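Local coordinates for protein NADH:ubiquinone oxidoreductase, Na translocating, C subunit (Parabacteroides distasonis, PDB 3LWX) that probably forms the FMN-binding-domain part of the C subunit of a sodium-translocating NADH:ubiquinone oxidoreductase, at residues Ala114-Gln119 against Pro132-Glu137; Val152-Pro157 against Ile175-Val180. All blocks are in the same frame, centred on the assembly; numbering follows the deposited sequence.

Interaction 1. Residues Ala114-Gln119 against Pro132-Glu137; sequences ADFSHQ and PVFSNE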
# COMPACT_ATOMS: atom_id res chain seq x y z
N ALA A 114 1.60 -6.63 -0.83
CA ALA A 114 2.01 -5.27 -1.16
C ALA A 114 1.98 -5.07 -2.66
O ALA A 114 2.13 -6.04 -3.43
CB ALA A 114 3.42 -5.02 -0.63
N ASP A 115 1.83 -3.82 -3.07
CA ASP A 115 1.88 -3.42 -4.47
C ASP A 115 2.49 -2.03 -4.52
O ASP A 115 2.09 -1.16 -3.75
CB ASP A 115 0.49 -3.37 -5.10
CG ASP A 115 0.53 -3.20 -6.61
OD1 ASP A 115 1.06 -4.13 -7.26
OD2 ASP A 115 0.03 -2.18 -7.13
N PHE A 116 3.42 -1.81 -5.46
CA PHE A 116 4.06 -0.51 -5.60
C PHE A 116 3.94 -0.03 -7.04
O PHE A 116 4.13 -0.81 -7.98
CB PHE A 116 5.54 -0.56 -5.19
CG PHE A 116 5.75 -1.06 -3.78
CD1 PHE A 116 5.56 -0.23 -2.69
CD2 PHE A 116 6.10 -2.37 -3.54
CE1 PHE A 116 5.73 -0.69 -1.40
CE2 PHE A 116 6.26 -2.83 -2.24
CZ PHE A 116 6.07 -1.99 -1.19
N SER A 117 3.75 1.28 -7.17
CA SER A 117 3.58 1.94 -8.44
C SER A 117 4.42 3.20 -8.51
O SER A 117 4.91 3.72 -7.51
CB SER A 117 2.12 2.31 -8.67
OG SER A 117 1.30 1.16 -8.78
N HIS A 118 4.57 3.73 -9.72
CA HIS A 118 5.37 4.92 -9.94
C HIS A 118 4.96 5.60 -11.23
O HIS A 118 4.39 5.00 -12.14
CB HIS A 118 6.86 4.56 -10.02
CG HIS A 118 7.16 3.62 -11.13
ND1 HIS A 118 7.53 4.06 -12.39
CD2 HIS A 118 7.02 2.27 -11.22
CE1 HIS A 118 7.64 3.01 -13.18
NE2 HIS A 118 7.33 1.91 -12.50
N GLN A 119 5.29 6.88 -11.29
CA GLN A 119 4.97 7.71 -12.45
C GLN A 119 5.97 7.59 -13.59
O GLN A 119 5.58 7.59 -14.75
CB GLN A 119 4.92 9.17 -12.00
CG GLN A 119 4.58 10.23 -13.07
CD GLN A 119 5.76 10.79 -13.89
OE1 GLN A 119 5.55 11.30 -14.99
NE2 GLN A 119 6.98 10.73 -13.35
N PRO A 132 6.62 -8.45 -8.82
CA PRO A 132 6.48 -9.34 -7.66
C PRO A 132 7.80 -9.74 -7.02
O PRO A 132 7.84 -9.97 -5.80
CB PRO A 132 5.75 -10.56 -8.23
CG PRO A 132 5.06 -10.09 -9.42
CD PRO A 132 5.83 -8.92 -9.98
N VAL A 133 8.89 -9.84 -7.77
CA VAL A 133 10.16 -10.22 -7.15
C VAL A 133 10.51 -9.23 -6.03
O VAL A 133 11.10 -9.62 -5.02
CB VAL A 133 11.30 -10.37 -8.19
CG1 VAL A 133 11.62 -9.05 -8.84
CG2 VAL A 133 12.54 -10.97 -7.53
N PHE A 134 10.12 -7.97 -6.18
CA PHE A 134 10.34 -6.99 -5.14
C PHE A 134 9.27 -7.04 -4.04
O PHE A 134 9.57 -7.16 -2.86
CB PHE A 134 10.41 -5.59 -5.73
CG PHE A 134 10.63 -4.50 -4.68
CD1 PHE A 134 11.85 -4.38 -4.04
CD2 PHE A 134 9.62 -3.61 -4.34
CE1 PHE A 134 12.04 -3.40 -3.06
CE2 PHE A 134 9.82 -2.63 -3.38
CZ PHE A 134 11.03 -2.53 -2.75
N SER A 135 8.01 -6.97 -4.45
CA SER A 135 6.93 -6.83 -3.46
C SER A 135 6.70 -8.09 -2.63
O SER A 135 6.29 -8.00 -1.47
CB SER A 135 5.64 -6.38 -4.14
OG SER A 135 5.23 -7.29 -5.14
N ASN A 136 6.96 -9.27 -3.20
CA ASN A 136 6.72 -10.51 -2.47
C ASN A 136 7.56 -10.63 -1.21
O ASN A 136 7.16 -11.31 -0.28
CB ASN A 136 6.99 -11.75 -3.33
CG ASN A 136 5.94 -12.01 -4.37
OD1 ASN A 136 4.80 -11.54 -4.29
ND2 ASN A 136 6.31 -12.84 -5.35
N GLU A 137 8.70 -9.96 -1.17
CA GLU A 137 9.59 -10.02 -0.02
C GLU A 137 8.99 -9.43 1.24
O GLU A 137 9.43 -9.74 2.36
CB GLU A 137 10.91 -9.32 -0.36
CG GLU A 137 11.70 -10.06 -1.40
CD GLU A 137 12.06 -11.45 -0.93
OE1 GLU A 137 12.81 -11.56 0.07
OE2 GLU A 137 11.59 -12.42 -1.56
O HOH W 1 3.63 -9.08 -4.06
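F134 turns an edge of its ring toward the face of F116 in an offset edge-to-face pair, with centroids 5.5 Å apart and planes at 61°. The touch is made by one side of each ring: F134 CE2 comes within 3.7 Å of F116 CD2, and F134 CD2 lies only slightly farther back. The F134 side chain reaches the strand because its CG stands anti to the backbone N (chi1 180°), which carries the ring away from the helix backbone; the two side chains cross at about a right angle. Beside this pair, S135 brings its CB to 4.1 Å from F116 CE2 and to 3.6 Å from the carbonyl O of A114, while the CB atoms of A114 and S135 face each other. No direct hydrogen bond joins the segments. Instead, a water lies 2.6 Å from S135 OG and within hydrogen-bonding reach of N136 OD1, with a longer, weak approach to A114 O, at the polar margin of an otherwise apolar contact. F138 meets both rings, and V180 of helix 174-196 packs against them as well, so the pair belongs to a larger aromatic and aliphatic cluster. The arrangement is that of a short helix laid against strand 111-118, an edge strand of the six-stranded antiparallel sheet, with an aromatic cluster filling the helix-sheet interface of the FMN-binding domain.

Interaction 2. Residues Val152-Pro157 against Ile175-Val180; sequences VAVVKP and ITSKGV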
# COMPACT_ATOMS: atom_id res chain seq x y z
N VAL A 152 9.40 -1.40 7.65
CA VAL A 152 10.29 -2.38 7.04
C VAL A 152 11.35 -1.65 6.24
O VAL A 152 11.03 -0.82 5.38
CB VAL A 152 9.50 -3.39 6.16
CG1 VAL A 152 10.46 -4.37 5.46
CG2 VAL A 152 8.47 -4.11 7.01
N ALA A 153 12.61 -1.95 6.53
CA ALA A 153 13.73 -1.32 5.82
C ALA A 153 13.94 -1.93 4.44
O ALA A 153 13.65 -3.10 4.23
CB ALA A 153 15.02 -1.44 6.63
N VAL A 154 14.47 -1.12 3.53
CA VAL A 154 14.87 -1.59 2.21
C VAL A 154 16.39 -1.41 2.16
O VAL A 154 16.88 -0.29 2.25
CB VAL A 154 14.15 -0.86 1.08
CG1 VAL A 154 14.56 -1.45 -0.28
CG2 VAL A 154 12.64 -0.93 1.25
N VAL A 155 17.12 -2.52 2.08
CA VAL A 155 18.58 -2.49 2.20
C VAL A 155 19.27 -2.75 0.87
O VAL A 155 18.64 -3.15 -0.10
CB VAL A 155 19.07 -3.55 3.24
CG1 VAL A 155 18.48 -3.29 4.64
CG2 VAL A 155 18.77 -4.98 2.80
N LYS A 156 20.57 -2.47 0.81
CA LYS A 156 21.33 -2.80 -0.38
C LYS A 156 21.31 -4.33 -0.47
O LYS A 156 21.43 -5.00 0.55
CB LYS A 156 22.75 -2.28 -0.28
CG LYS A 156 22.83 -0.78 -0.20
N PRO A 157 21.09 -4.87 -1.68
CA PRO A 157 20.93 -6.32 -1.88
C PRO A 157 21.93 -7.20 -1.12
O PRO A 157 23.14 -6.98 -1.20
CB PRO A 157 21.11 -6.48 -3.39
CG PRO A 157 20.63 -5.19 -3.96
CD PRO A 157 20.97 -4.13 -2.95
N ILE A 175 18.23 5.00 -5.17
CA ILE A 175 17.40 6.14 -4.78
C ILE A 175 15.90 5.73 -4.76
O ILE A 175 15.18 6.11 -3.84
CB ILE A 175 17.66 7.39 -5.67
CG1 ILE A 175 19.05 7.97 -5.37
CG2 ILE A 175 16.61 8.47 -5.44
CD1 ILE A 175 19.17 8.66 -4.02
N THR A 176 15.45 4.96 -5.75
CA THR A 176 14.07 4.52 -5.75
C THR A 176 13.79 3.61 -4.54
O THR A 176 12.73 3.71 -3.90
CB THR A 176 13.71 3.79 -7.04
OG1 THR A 176 14.08 4.59 -8.17
CG2 THR A 176 12.22 3.47 -7.09
N SER A 177 14.72 2.70 -4.25
CA SER A 177 14.60 1.77 -3.12
C SER A 177 14.49 2.53 -1.79
O SER A 177 13.68 2.20 -0.94
CB SER A 177 15.78 0.81 -3.13
OG SER A 177 15.78 0.03 -4.32
N LYS A 178 15.35 3.53 -1.62
CA LYS A 178 15.30 4.44 -0.47
C LYS A 178 13.96 5.15 -0.42
O LYS A 178 13.37 5.35 0.64
CB LYS A 178 16.40 5.50 -0.53
CG LYS A 178 17.73 5.17 0.09
CD LYS A 178 18.29 6.55 0.46
CE LYS A 178 18.98 6.60 1.80
NZ LYS A 178 18.63 7.97 2.40
N GLY A 179 13.47 5.57 -1.58
CA GLY A 179 12.18 6.22 -1.67
C GLY A 179 11.05 5.31 -1.20
O GLY A 179 10.11 5.77 -0.57
N VAL A 180 11.14 4.02 -1.50
CA VAL A 180 10.15 3.05 -1.00
C VAL A 180 10.25 2.93 0.52
O VAL A 180 9.25 2.94 1.23
CB VAL A 180 10.28 1.67 -1.67
CG1 VAL A 180 9.35 0.66 -1.01
CG2 VAL A 180 9.95 1.78 -3.17
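V154 meets helix 174-196 at S177 and V180, and it carries the whole contact from the side of residues 152-157. Before it come V152 and A153, which face other parts of the fold: V152 packs on F138 and on I111 of strand 111-118, whereas A153 forms backbone hydrogen bonds with V167 of strand 166-168 and with D165 just before it. At V154 the side chain points to the helix, and CB and both methyl groups lie over the carbonyl O of S177, with CB at 3.7 Å from that oxygen. CG1, anti to the backbone N (chi1 -177°), also reaches S177 CB at 3.8 Å. CG2 branches toward the next turn and comes to 4.3 Å from V180 CG1, a looser apolar touch. The valine thus rests against the helix backbone as well as its side chains. The hydroxyl of S177 is not spent on the strand: OG is hydrogen-bonded to G173 O and to I170 N, which ties the first turn of the helix to the loop leading into it. The V154 backbone has a polar link of its own, since its N is hydrogen-bonded to D181 OD2, one residue beyond V180 on the same helix. V155 then turns its side chain away from the helix toward V161, Y166 and D168, and its backbone bonds to V167 and G169 continue the pairing begun at A153. Strand 153-155 is thus held along one side by strand 166-168 and against the helix by V154. This is strand 153-155 of a small two-stranded parallel sheet, packed through V154 on the N-terminal part of helix 174-196, within the FMN-binding domain.

In the fold
Interaction 1 closes before interaction 2 opens, so the two follow in series along the chain, and their centres lie about 12 Å apart within the FMN-binding domain. V180 of helix 174-196 joins them: its CG1 is 3.9 Å from F116 CE1 and 4.0 Å from F134 CZ. A further packing contact links F134 CE1 to V154 CG1 at 4.2 Å. The edge strand 111-118 of the large antiparallel sheet, helix 132-135, the start of helix 174-196 and the small parallel sheet containing 153-155 therefore share a continuous apolar layer. Within it, the two-stranded sheet is connected to the main sheet largely through V180 and F134.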